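Long-range contacts in collagen adhesin (Staphylococcus aureus, PDB 2F68), which binds collagen, probably by closing its two linked beta-sandwich domains around the triple helix, a grip thought to fasten the bacterium to host tissue: residues 15-20 and 133-138; 62-67 and 126-131; 154-159 and 291-296. All blocks are in the same frame, centred on the assembly; numbering follows the deposited sequence.

Contact 1 (15-20 and 133-138); sequences TNVTDL and GNKSTN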
ATOM      1  N   THR A  15      16.942   2.833  26.483  1.00 25.51           N
ATOM      2  CA  THR A  15      16.608   2.827  27.908  1.00 25.53           C
ATOM      3  C   THR A  15      15.155   2.445  28.197  1.00 23.86           C
ATOM      4  O   THR A  15      14.885   1.717  29.154  1.00 24.31           O
ATOM      5  CB  THR A  15      16.911   4.192  28.574  1.00 26.64           C
ATOM      6  OG1 THR A  15      16.288   5.244  27.825  1.00 33.49           O
ATOM      7  CG2 THR A  15      18.414   4.440  28.641  1.00 26.82           C
ATOM      8  N   ASN A  16      14.229   2.924  27.369  1.00 22.25           N
ATOM      9  CA  ASN A  16      12.797   2.813  27.669  1.00 20.82           C
ATOM     10  C   ASN A  16      12.021   1.683  26.981  1.00 20.31           C
ATOM     11  O   ASN A  16      11.004   1.226  27.509  1.00 20.74           O
ATOM     12  CB  ASN A  16      12.097   4.161  27.457  1.00 20.13           C
ATOM     13  CG  ASN A  16      12.456   5.180  28.529  1.00 23.95           C
ATOM     14  OD1 ASN A  16      13.136   6.167  28.258  1.00 22.24           O
ATOM     15  ND2 ASN A  16      12.005   4.936  29.754  1.00 21.19           N
ATOM     16  N   VAL A  17      12.495   1.238  25.816  1.00 19.10           N
ATOM     17  CA  VAL A  17      11.840   0.153  25.071  1.00 18.58           C
ATOM     18  C   VAL A  17      11.955  -1.174  25.822  1.00 19.14           C
ATOM     19  O   VAL A  17      13.044  -1.567  26.245  1.00 18.20           O
ATOM     20  CB  VAL A  17      12.398   0.011  23.627  1.00 18.92           C
ATOM     21  CG1 VAL A  17      11.782  -1.191  22.912  1.00 17.31           C
ATOM     22  CG2 VAL A  17      12.139   1.276  22.830  1.00 17.13           C
ATOM     23  N   THR A  18      10.820  -1.851  25.981  1.00 19.71           N
ATOM     24  CA  THR A  18      10.750  -3.091  26.755  1.00 19.51           C
ATOM     25  C   THR A  18      10.503  -4.339  25.906  1.00 21.07           C
ATOM     26  O   THR A  18      10.990  -5.421  26.240  1.00 22.01           O
ATOM     27  CB  THR A  18       9.676  -3.009  27.860  1.00 19.22           C
ATOM     28  OG1 THR A  18       8.467  -2.455  27.324  1.00 19.22           O
ATOM     29  CG2 THR A  18      10.163  -2.143  29.010  1.00 19.13           C
ATOM     30  N   ASP A  19       9.746  -4.186  24.820  1.00 20.76           N
ATOM     31  CA  ASP A  19       9.435  -5.306  23.930  1.00 21.21           C
ATOM     32  C   ASP A  19       9.189  -4.853  22.492  1.00 20.18           C
ATOM     33  O   ASP A  19       8.559  -3.821  22.251  1.00 18.12           O
ATOM     34  CB  ASP A  19       8.226  -6.095  24.453  1.00 21.25           C
ATOM     35  CG  ASP A  19       7.930  -7.340  23.629  1.00 24.33           C
ATOM     36  OD1 ASP A  19       8.858  -8.143  23.394  1.00 26.66           O
ATOM     37  OD2 ASP A  19       6.762  -7.518  23.225  1.00 25.79           O
ATOM     38  N   LEU A  20       9.696  -5.642  21.547  1.00 19.47           N
ATOM     39  CA  LEU A  20       9.481  -5.408  20.123  1.00 20.15           C
ATOM     40  C   LEU A  20       9.134  -6.722  19.426  1.00 21.71           C
ATOM     41  O   LEU A  20       9.962  -7.634  19.348  1.00 21.79           O
ATOM     42  CB  LEU A  20      10.719  -4.763  19.489  1.00 20.08           C
ATOM     43  CG  LEU A  20      10.656  -4.331  18.020  1.00 21.49           C
ATOM     44  CD1 LEU A  20       9.832  -3.062  17.838  1.00 22.39           C
ATOM     45  CD2 LEU A  20      12.057  -4.130  17.476  1.00 20.12           C
ATOM     46  N   GLY A 133      16.027   0.147  19.960  1.00 22.08           N
ATOM     47  CA  GLY A 133      16.849   0.221  21.166  1.00 23.81           C
ATOM     48  C   GLY A 133      17.705  -1.018  21.339  1.00 24.89           C
ATOM     49  O   GLY A 133      18.556  -1.314  20.499  1.00 24.12           O
ATOM     50  N   ASN A 134      17.477  -1.738  22.435  1.00 24.74           N
ATOM     51  CA  ASN A 134      18.186  -2.988  22.710  1.00 24.51           C
ATOM     52  C   ASN A 134      17.423  -4.220  22.221  1.00 24.47           C
ATOM     53  O   ASN A 134      17.952  -5.335  22.242  1.00 21.82           O
ATOM     54  CB  ASN A 134      18.494  -3.115  24.208  1.00 25.67           C
ATOM     55  CG  ASN A 134      19.513  -2.094  24.693  1.00 28.36           C
ATOM     56  OD1 ASN A 134      19.447  -1.635  25.833  1.00 33.67           O
ATOM     57  ND2 ASN A 134      20.464  -1.739  23.834  1.00 28.23           N
ATOM     58  N   LYS A 135      16.186  -4.009  21.777  1.00 23.40           N
ATOM     59  CA  LYS A 135      15.311  -5.100  21.346  1.00 24.30           C
ATOM     60  C   LYS A 135      15.345  -5.296  19.832  1.00 24.88           C
ATOM     61  O   LYS A 135      15.371  -4.327  19.069  1.00 24.12           O
ATOM     62  CB  LYS A 135      13.872  -4.860  21.820  1.00 24.51           C
ATOM     63  CG  LYS A 135      13.725  -4.599  23.322  1.00 25.57           C
ATOM     64  CD  LYS A 135      14.046  -5.833  24.156  1.00 26.35           C
ATOM     65  CE  LYS A 135      14.256  -5.472  25.618  1.00 28.10           C
ATOM     66  NZ  LYS A 135      14.554  -6.670  26.450  1.00 29.82           N
ATOM     67  N   SER A 136      15.342  -6.560  19.412  1.00 25.02           N
ATOM     68  CA  SER A 136      15.382  -6.919  17.995  1.00 25.89           C
ATOM     69  C   SER A 136      14.516  -8.140  17.693  1.00 26.21           C
ATOM     70  O   SER A 136      14.408  -9.057  18.511  1.00 25.92           O
ATOM     71  CB  SER A 136      16.824  -7.175  17.546  1.00 27.45           C
ATOM     72  OG  SER A 136      17.417  -8.221  18.296  1.00 31.01           O
ATOM     73  N   THR A 137      13.903  -8.139  16.511  1.00 24.59           N
ATOM     74  CA  THR A 137      13.044  -9.238  16.062  1.00 24.86           C
ATOM     75  C   THR A 137      13.173  -9.468  14.552  1.00 24.75           C
ATOM     76  O   THR A 137      13.446  -8.532  13.795  1.00 23.49           O
ATOM     77  CB  THR A 137      11.559  -9.017  16.467  1.00 25.04           C
ATOM     78  OG1 THR A 137      10.725  -9.978  15.805  1.00 25.97           O
ATOM     79  CG2 THR A 137      11.094  -7.610  16.109  1.00 23.27           C
ATOM     80  N   ASN A 138      12.972 -10.713  14.130  1.00 23.72           N
ATOM     81  CA  ASN A 138      13.203 -11.116  12.742  1.00 23.57           C
ATOM     82  C   ASN A 138      11.934 -11.383  11.935  1.00 24.54           C
ATOM     83  O   ASN A 138      10.950 -11.910  12.460  1.00 23.03           O
ATOM     84  CB  ASN A 138      14.119 -12.342  12.689  1.00 25.34           C
ATOM     85  CG  ASN A 138      15.514 -12.062  13.230  1.00 25.84           C
ATOM     86  OD1 ASN A 138      16.107 -12.905  13.905  1.00 32.13           O
ATOM     87  ND2 ASN A 138      16.044 -10.879  12.933  1.00 19.05           N
TER
HETATM   88  O   HOH W   1      15.714  -1.251  25.001  1.00 26.24           O
HETATM   89  O   HOH W   2      12.206  -5.572  28.695  1.00 35.71           O
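Val17, Leu20, Lys135 and Thr137 supply the apolar part of this contact. The methylenes of Lys135 serve as its hydrocarbon: CG lies 3.9 Å from Val17 CG1, the two side chains lying alongside with opposed directions, while CB meets the CB of Leu20. Leucine suits the buried side, as its branched end covers both the Lys135 carbonyl and Thr137, with Leu20 CG 3.8 Å from Thr137 CG2.

Carbon set against backbone oxygen is the second kind of contact. The lysine chain bends at chi2 (-68°), which takes CD near the Thr18 carbonyl; CE then comes to 3.3 Å from Thr18 O. Thr137 CG2 similarly lies 3.4 Å from Leu20 O.

Polar links pass through water. One water spans Val17 O and Asn134 N, and another sits 2.7 Å from Thr18 O, with a weak bond of 3.4 Å from Lys135 NZ. A long amine suits this partly exposed rim, its aliphatic part packed and its tip weakly bonded to one water.

With segment axes only 5° apart, strands 17-27 and 135-141 run side by side, a parallel pairing of an N-terminal with a C-terminal strand of the domain, as in immunoglobulin-like sandwiches.

Contact 2 (62-67 and 126-131); sequences VKIEGY and KVATIT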
ATOM      1  N   VAL A  62      16.875  -7.623   1.583  1.00 22.65           N
ATOM      2  CA  VAL A  62      15.494  -7.441   2.032  1.00 23.76           C
ATOM      3  C   VAL A  62      15.175  -5.974   2.317  1.00 23.53           C
ATOM      4  O   VAL A  62      16.028  -5.224   2.802  1.00 23.02           O
ATOM      5  CB  VAL A  62      15.152  -8.310   3.272  1.00 24.08           C
ATOM      6  CG1 VAL A  62      14.823  -9.734   2.849  1.00 25.52           C
ATOM      7  CG2 VAL A  62      16.285  -8.285   4.300  1.00 25.34           C
ATOM      8  N   LYS A  63      13.942  -5.577   2.012  1.00 24.11           N
ATOM      9  CA  LYS A  63      13.491  -4.203   2.207  1.00 25.11           C
ATOM     10  C   LYS A  63      12.182  -4.158   2.992  1.00 23.84           C
ATOM     11  O   LYS A  63      11.202  -4.811   2.625  1.00 23.92           O
ATOM     12  CB  LYS A  63      13.331  -3.497   0.855  1.00 26.24           C
ATOM     13  CG  LYS A  63      12.960  -2.021   0.940  1.00 29.00           C
ATOM     14  CD  LYS A  63      12.951  -1.375  -0.439  1.00 28.88           C
ATOM     15  CE  LYS A  63      12.481   0.074  -0.388  1.00 32.41           C
ATOM     16  NZ  LYS A  63      13.452   0.978   0.292  1.00 34.65           N
ATOM     17  N   ILE A  64      12.182  -3.387   4.076  1.00 21.89           N
ATOM     18  CA  ILE A  64      10.983  -3.169   4.883  1.00 21.32           C
ATOM     19  C   ILE A  64      10.482  -1.741   4.675  1.00 21.41           C
ATOM     20  O   ILE A  64      11.239  -0.779   4.829  1.00 19.33           O
ATOM     21  CB  ILE A  64      11.236  -3.457   6.394  1.00 20.67           C
ATOM     22  CG1 ILE A  64      11.707  -4.905   6.614  1.00 21.30           C
ATOM     23  CG2 ILE A  64       9.996  -3.136   7.238  1.00 17.67           C
ATOM     24  CD1 ILE A  64      10.702  -5.994   6.220  1.00 22.32           C
ATOM     25  N   GLU A  65       9.208  -1.616   4.314  1.00 22.86           N
ATOM     26  CA  GLU A  65       8.601  -0.317   4.042  1.00 23.43           C
ATOM     27  C   GLU A  65       7.419  -0.054   4.972  1.00 23.18           C
ATOM     28  O   GLU A  65       6.394  -0.736   4.899  1.00 22.11           O
ATOM     29  CB  GLU A  65       8.160  -0.221   2.577  1.00 24.52           C
ATOM     30  CG  GLU A  65       9.292  -0.343   1.565  1.00 26.95           C
ATOM     31  CD  GLU A  65       8.812  -0.255   0.126  1.00 29.14           C
ATOM     32  OE1 GLU A  65       8.255   0.795  -0.259  1.00 29.87           O
ATOM     33  OE2 GLU A  65       9.004  -1.236  -0.624  1.00 35.43           O
ATOM     34  N   GLY A  66       7.577   0.935   5.847  1.00 21.67           N
ATOM     35  CA  GLY A  66       6.528   1.315   6.789  1.00 21.74           C
ATOM     36  C   GLY A  66       5.462   2.171   6.137  1.00 21.62           C
ATOM     37  O   GLY A  66       5.764   3.216   5.560  1.00 21.26           O
ATOM     38  N   TYR A  67       4.211   1.723   6.229  1.00 22.53           N
ATOM     39  CA  TYR A  67       3.081   2.463   5.672  1.00 23.29           C
ATOM     40  C   TYR A  67       2.871   3.779   6.418  1.00 24.37           C
ATOM     41  O   TYR A  67       2.743   3.792   7.646  1.00 24.35           O
ATOM     42  CB  TYR A  67       1.808   1.613   5.699  1.00 23.28           C
ATOM     43  CG  TYR A  67       1.826   0.438   4.741  1.00 24.09           C
ATOM     44  CD1 TYR A  67       2.189  -0.835   5.177  1.00 23.97           C
ATOM     45  CD2 TYR A  67       1.475   0.602   3.401  1.00 23.59           C
ATOM     46  CE1 TYR A  67       2.204  -1.919   4.300  1.00 24.69           C
ATOM     47  CE2 TYR A  67       1.487  -0.473   2.518  1.00 23.59           C
ATOM     48  CZ  TYR A  67       1.851  -1.729   2.973  1.00 24.72           C
ATOM     49  OH  TYR A  67       1.864  -2.793   2.101  1.00 25.80           O
ATOM     50  N   LYS A 126      17.128 -13.665   3.373  1.00 30.62           N
ATOM     51  CA  LYS A 126      15.686 -13.394   3.348  1.00 29.90           C
ATOM     52  C   LYS A 126      15.122 -12.936   4.698  1.00 28.71           C
ATOM     53  O   LYS A 126      13.924 -12.665   4.819  1.00 28.75           O
ATOM     54  CB  LYS A 126      14.903 -14.598   2.799  1.00 30.23           C
ATOM     55  CG  LYS A 126      15.082 -15.905   3.570  1.00 31.61           C
ATOM     56  CD  LYS A 126      13.971 -16.908   3.264  1.00 32.01           C
ATOM     57  CE  LYS A 126      14.103 -17.514   1.873  1.00 34.30           C
ATOM     58  NZ  LYS A 126      13.008 -18.482   1.584  1.00 35.33           N
ATOM     59  N   VAL A 127      15.991 -12.846   5.704  1.00 26.83           N
ATOM     60  CA  VAL A 127      15.599 -12.411   7.045  1.00 26.08           C
ATOM     61  C   VAL A 127      15.844 -10.912   7.227  1.00 25.19           C
ATOM     62  O   VAL A 127      16.957 -10.422   7.015  1.00 23.87           O
ATOM     63  CB  VAL A 127      16.333 -13.227   8.149  1.00 26.89           C
ATOM     64  CG1 VAL A 127      16.138 -12.601   9.527  1.00 27.56           C
ATOM     65  CG2 VAL A 127      15.850 -14.671   8.156  1.00 27.94           C
ATOM     66  N   ALA A 128      14.790 -10.193   7.611  1.00 22.72           N
ATOM     67  CA  ALA A 128      14.875  -8.764   7.894  1.00 23.29           C
ATOM     68  C   ALA A 128      14.803  -8.513   9.397  1.00 23.45           C
ATOM     69  O   ALA A 128      13.860  -8.949  10.064  1.00 23.95           O
ATOM     70  CB  ALA A 128      13.771  -8.013   7.170  1.00 22.49           C
ATOM     71  N   THR A 129      15.807  -7.814   9.921  1.00 22.58           N
ATOM     72  CA  THR A 129      15.906  -7.548  11.355  1.00 22.60           C
ATOM     73  C   THR A 129      15.418  -6.142  11.699  1.00 22.25           C
ATOM     74  O   THR A 129      16.054  -5.145  11.345  1.00 21.50           O
ATOM     75  CB  THR A 129      17.353  -7.752  11.872  1.00 23.85           C
ATOM     76  OG1 THR A 129      17.848  -9.024  11.433  1.00 23.22           O
ATOM     77  CG2 THR A 129      17.401  -7.694  13.397  1.00 23.48           C
ATOM     78  N   ILE A 130      14.281  -6.076  12.387  1.00 21.28           N
ATOM     79  CA  ILE A 130      13.728  -4.810  12.864  1.00 21.51           C
ATOM     80  C   ILE A 130      14.197  -4.564  14.298  1.00 21.23           C
ATOM     81  O   ILE A 130      14.035  -5.423  15.169  1.00 20.21           O
ATOM     82  CB  ILE A 130      12.177  -4.783  12.765  1.00 22.32           C
ATOM     83  CG1 ILE A 130      11.735  -4.981  11.309  1.00 24.98           C
ATOM     84  CG2 ILE A 130      11.617  -3.475  13.328  1.00 19.76           C
ATOM     85  CD1 ILE A 130      10.257  -5.286  11.126  1.00 27.18           C
ATOM     86  N   THR A 131      14.790  -3.393  14.528  1.00 21.19           N
ATOM     87  CA  THR A 131      15.384  -3.054  15.822  1.00 21.45           C
ATOM     88  C   THR A 131      14.774  -1.797  16.442  1.00 22.36           C
ATOM     89  O   THR A 131      14.405  -0.859  15.733  1.00 21.62           O
ATOM     90  CB  THR A 131      16.915  -2.855  15.713  1.00 22.52           C
ATOM     91  OG1 THR A 131      17.205  -1.877  14.707  1.00 21.66           O
ATOM     92  CG2 THR A 131      17.616  -4.163  15.366  1.00 22.09           C
TER
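Val62 and Ile64 project from one strand as two bumps, and the single methyl of Ala128 fits between them. Its CB lies 3.8 Å from Val62 CG2 and equally 3.8 Å from Ile64 CG1. Alanine suits this place because its small side chain lets the opposing backbone come close: the CA atoms of Val62 and Ala128 are 6.0 Å apart, the nearest pair across the contact.

Each larger residue uses its branches differently. Val62 straddles the start of the other strand, CG1 resting 3.6 Å from Lys126 O and CG2 3.5 Å from Val127 O, so the two methyls press on successive carbonyls while CG2 also touches Ala128. A beta-branched side chain, broad near the backbone, is well shaped for this. In Ile64, chi2 of -63° folds CD1 back over Ala128, where it too touches CB; CG1 and CD1 together make one wall of the hollow that holds the methyl. The other branch, CG2, points to the far end of the contact and reaches Ile130 CD1 at a loose 4.5 Å. The extended chi2 of Ile130 (167°) makes CD1 its nearest atom to Ile64.

The looseness follows from the strands, whose segment axes cross at -44° and separate from Ala128 onward. No hydrogen bond joins the segments, so the contact rests on van der Waals packing of side chains on each other and on backbone carbonyls.

The backbones bond to other strands: Lys63 and Glu65 to Arg115 and Gln113 of strand 104-116, and Lys126, just before its strand, and Ala128 to Val141 and Val139 of strand 135-141. Val112 and Trp56 also pack on Ile64, and Val35 of strand 31-40 on Ile130. Strands 62-75 and 127-132, not hydrogen-bonded partners, thus meet through side chains in the core of the Ig-like first domain.

Contact 3 (154-159 and 291-296); sequences YKTGDM and FNHTVH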
ATOM      1  N   TYR A 154      -7.190  -9.850 -15.746  1.00 20.69           N
ATOM      2  CA  TYR A 154      -7.358  -9.866 -14.296  1.00 21.24           C
ATOM      3  C   TYR A 154      -7.154  -8.462 -13.734  1.00 21.10           C
ATOM      4  O   TYR A 154      -6.445  -7.643 -14.328  1.00 21.89           O
ATOM      5  CB  TYR A 154      -6.402 -10.871 -13.635  1.00 23.11           C
ATOM      6  CG  TYR A 154      -4.956 -10.424 -13.554  1.00 24.46           C
ATOM      7  CD1 TYR A 154      -4.085 -10.618 -14.626  1.00 25.10           C
ATOM      8  CD2 TYR A 154      -4.455  -9.823 -12.398  1.00 24.62           C
ATOM      9  CE1 TYR A 154      -2.755 -10.213 -14.553  1.00 25.61           C
ATOM     10  CE2 TYR A 154      -3.127  -9.414 -12.316  1.00 25.85           C
ATOM     11  CZ  TYR A 154      -2.284  -9.613 -13.397  1.00 25.79           C
ATOM     12  OH  TYR A 154      -0.969  -9.212 -13.320  1.00 25.40           O
ATOM     13  N   LYS A 155      -7.776  -8.192 -12.591  1.00 20.04           N
ATOM     14  CA  LYS A 155      -7.699  -6.879 -11.964  1.00 21.41           C
ATOM     15  C   LYS A 155      -7.082  -6.966 -10.569  1.00 20.03           C
ATOM     16  O   LYS A 155      -7.462  -7.821  -9.764  1.00 20.16           O
ATOM     17  CB  LYS A 155      -9.087  -6.239 -11.907  1.00 22.82           C
ATOM     18  CG  LYS A 155      -9.078  -4.738 -11.655  1.00 29.86           C
ATOM     19  CD  LYS A 155     -10.481  -4.145 -11.715  1.00 34.97           C
ATOM     20  CE  LYS A 155     -11.383  -4.667 -10.600  1.00 32.18           C
ATOM     21  NZ  LYS A 155     -10.774  -4.535  -9.247  1.00 29.94           N
ATOM     22  N   THR A 156      -6.130  -6.077 -10.298  1.00 19.70           N
ATOM     23  CA  THR A 156      -5.418  -6.049  -9.019  1.00 20.06           C
ATOM     24  C   THR A 156      -5.162  -4.615  -8.542  1.00 20.21           C
ATOM     25  O   THR A 156      -5.329  -3.660  -9.302  1.00 20.50           O
ATOM     26  CB  THR A 156      -4.084  -6.846  -9.087  1.00 19.40           C
ATOM     27  OG1 THR A 156      -3.470  -6.876  -7.791  1.00 20.55           O
ATOM     28  CG2 THR A 156      -3.114  -6.229 -10.097  1.00 21.63           C
ATOM     29  N   GLY A 157      -4.762  -4.478  -7.279  1.00 20.74           N
ATOM     30  CA  GLY A 157      -4.464  -3.173  -6.694  1.00 20.58           C
ATOM     31  C   GLY A 157      -3.727  -3.258  -5.371  1.00 22.13           C
ATOM     32  O   GLY A 157      -3.737  -4.299  -4.710  1.00 19.67           O
ATOM     33  N   ASP A 158      -3.090  -2.154  -4.985  1.00 22.08           N
ATOM     34  CA  ASP A 158      -2.349  -2.073  -3.725  1.00 25.21           C
ATOM     35  C   ASP A 158      -2.276  -0.642  -3.188  1.00 26.53           C
ATOM     36  O   ASP A 158      -2.673   0.308  -3.867  1.00 24.48           O
ATOM     37  CB  ASP A 158      -0.939  -2.666  -3.884  1.00 25.88           C
ATOM     38  CG  ASP A 158      -0.102  -1.931  -4.920  1.00 27.15           C
ATOM     39  OD1 ASP A 158       0.443  -0.854  -4.598  1.00 29.33           O
ATOM     40  OD2 ASP A 158       0.024  -2.443  -6.052  1.00 34.47           O
ATOM     41  N   MET A 159      -1.773  -0.504  -1.964  1.00 27.39           N
ATOM     42  CA  MET A 159      -1.563   0.803  -1.348  1.00 29.51           C
ATOM     43  C   MET A 159      -0.071   1.040  -1.129  1.00 28.11           C
ATOM     44  O   MET A 159       0.623   0.195  -0.558  1.00 27.31           O
ATOM     45  CB  MET A 159      -2.325   0.900  -0.024  1.00 30.07           C
ATOM     46  CG  MET A 159      -2.537   2.325   0.478  1.00 31.54           C
ATOM     47  SD  MET A 159      -3.430   2.414   2.044  1.00 38.83           S
ATOM     48  CE  MET A 159      -5.076   1.902   1.549  1.00 23.47           C
ATOM     49  N   PHE A 291     -14.343  -9.922 -12.512  1.00 23.44           N
ATOM     50  CA  PHE A 291     -12.938  -9.897 -12.118  1.00 21.92           C
ATOM     51  C   PHE A 291     -12.722  -8.785 -11.094  1.00 21.57           C
ATOM     52  O   PHE A 291     -12.327  -7.670 -11.441  1.00 21.53           O
ATOM     53  CB  PHE A 291     -12.030  -9.708 -13.339  1.00 22.28           C
ATOM     54  CG  PHE A 291     -12.084 -10.846 -14.321  1.00 22.06           C
ATOM     55  CD1 PHE A 291     -12.919 -10.784 -15.433  1.00 22.00           C
ATOM     56  CD2 PHE A 291     -11.299 -11.981 -14.136  1.00 23.81           C
ATOM     57  CE1 PHE A 291     -12.972 -11.834 -16.346  1.00 25.93           C
ATOM     58  CE2 PHE A 291     -11.347 -13.038 -15.043  1.00 24.65           C
ATOM     59  CZ  PHE A 291     -12.185 -12.963 -16.150  1.00 24.88           C
ATOM     60  N   ASN A 292     -12.994  -9.102  -9.830  1.00 21.11           N
ATOM     61  CA  ASN A 292     -12.990  -8.112  -8.753  1.00 21.87           C
ATOM     62  C   ASN A 292     -11.736  -8.184  -7.883  1.00 23.28           C
ATOM     63  O   ASN A 292     -11.084  -9.228  -7.803  1.00 22.83           O
ATOM     64  CB  ASN A 292     -14.240  -8.268  -7.875  1.00 21.24           C
ATOM     65  CG  ASN A 292     -15.513  -8.502  -8.684  1.00 22.55           C
ATOM     66  OD1 ASN A 292     -16.310  -9.380  -8.354  1.00 25.76           O
ATOM     67  ND2 ASN A 292     -15.705  -7.720  -9.742  1.00 18.79           N
ATOM     68  N   HIS A 293     -11.409  -7.068  -7.232  1.00 23.20           N
ATOM     69  CA  HIS A 293     -10.275  -7.007  -6.310  1.00 23.90           C
ATOM     70  C   HIS A 293     -10.567  -6.105  -5.114  1.00 24.09           C
ATOM     71  O   HIS A 293     -11.231  -5.073  -5.248  1.00 23.50           O
ATOM     72  CB  HIS A 293      -9.011  -6.536  -7.032  1.00 23.33           C
ATOM     73  CG  HIS A 293      -7.747  -6.836  -6.289  1.00 24.70           C
ATOM     74  ND1 HIS A 293      -7.131  -5.918  -5.466  1.00 25.93           N
ATOM     75  CD2 HIS A 293      -6.989  -7.957  -6.238  1.00 22.78           C
ATOM     76  CE1 HIS A 293      -6.045  -6.460  -4.943  1.00 24.83           C
ATOM     77  NE2 HIS A 293      -5.935  -7.696  -5.396  1.00 26.94           N
ATOM     78  N   THR A 294     -10.059  -6.503  -3.950  1.00 23.57           N
ATOM     79  CA  THR A 294     -10.269  -5.766  -2.706  1.00 24.23           C
ATOM     80  C   THR A 294      -8.933  -5.437  -2.039  1.00 24.13           C
ATOM     81  O   THR A 294      -8.097  -6.321  -1.833  1.00 22.89           O
ATOM     82  CB  THR A 294     -11.166  -6.561  -1.725  1.00 24.62           C
ATOM     83  OG1 THR A 294     -12.318  -7.058  -2.419  1.00 24.87           O
ATOM     84  CG2 THR A 294     -11.620  -5.682  -0.567  1.00 25.01           C
ATOM     85  N   VAL A 295      -8.742  -4.161  -1.712  1.00 23.76           N
ATOM     86  CA  VAL A 295      -7.529  -3.697  -1.038  1.00 24.14           C
ATOM     87  C   VAL A 295      -7.849  -3.309   0.406  1.00 24.48           C
ATOM     88  O   VAL A 295      -8.714  -2.467   0.657  1.00 24.21           O
ATOM     89  CB  VAL A 295      -6.868  -2.508  -1.786  1.00 24.00           C
ATOM     90  CG1 VAL A 295      -5.619  -2.026  -1.054  1.00 23.75           C
ATOM     91  CG2 VAL A 295      -6.521  -2.901  -3.213  1.00 21.53           C
ATOM     92  N   HIS A 296      -7.145  -3.936   1.345  1.00 24.77           N
ATOM     93  CA  HIS A 296      -7.338  -3.679   2.770  1.00 27.13           C
ATOM     94  C   HIS A 296      -6.620  -2.409   3.215  1.00 26.89           C
ATOM     95  O   HIS A 296      -5.489  -2.143   2.797  1.00 26.87           O
ATOM     96  CB  HIS A 296      -6.862  -4.872   3.602  1.00 27.92           C
ATOM     97  CG  HIS A 296      -7.609  -6.140   3.325  1.00 30.14           C
ATOM     98  ND1 HIS A 296      -7.159  -7.089   2.434  1.00 36.67           N
ATOM     99  CD2 HIS A 296      -8.778  -6.611   3.821  1.00 34.52           C
ATOM    100  CE1 HIS A 296      -8.017  -8.093   2.393  1.00 33.88           C
ATOM    101  NE2 HIS A 296      -9.008  -7.828   3.225  1.00 35.40           N
TER
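His293 and the backbone around Thr156 and Gly157 form the tight centre of this contact. The imidazole lies with one face against the backbone of segment 154-159: Thr156 CA stands 3.7 Å from the ring centroid, 13° off the normal, a CH-pi contact, and Gly157 N is over the same face, offset toward the rim. Thr156 OG1 also lies over that face, and His293 CE1 comes 3.2 Å from Gly157 O. A flat ring suits so narrow a gap. Glycine, lacking a side chain, leaves its backbone open to both the imidazole and Val295, whose CG2 is 3.5 Å from Gly157 O.

Lys155 reaches alongside the base of His293, NZ 3.5 Å from its CB. The bend at chi3 (65°) sets CE 3.3 Å from Phe291 O, that at chi4 (52°) turns NZ toward the His293 backbone, and Asn272 O accepts a hydrogen bond from the ammonium.

Toward both ends the packing loosens. Phe291 CD2 stays 4.5 Å from Tyr154 CA, its ring meeting Tyr153 edge-to-face, and Met159 CE approaches His296 O only to 4.3 Å. Asn292 and His296, both exposed, leave the backbone on the side away from 154-159 and rest on Asn273 and Glu269; polar groups can stay solvated there.

Edge strand 154-156 bonds to 166-173, and 289-296 to 269-278, so the contact joins the two sheets of the collagen-binding domain along their margins.

In the fold
Contacts 1 and 2 belong to one domain and contact 3 to the other. The first two share a mixed sheet, where strands 127-132 and 135-141 are neighbours: Thr137 O probably hydrogen-bonds to Ile130 N, and Leu20 CD2 of contact 1 also packs on Ile130 O of contact 2. Contact 2, nested in the loop contact 1 closes, is buried and apolar in its side chains, with no hydrogen bond across it. Contact 1, nearer the surface, adds lysine and bridging waters. Contact 3, partly buried, relies on an imidazole, glycine and a lysine bound elsewhere. Its centre is about 35 Å from that of contact 1, yet Tyr67 of contact 2 packs on Met159 at the domain junction.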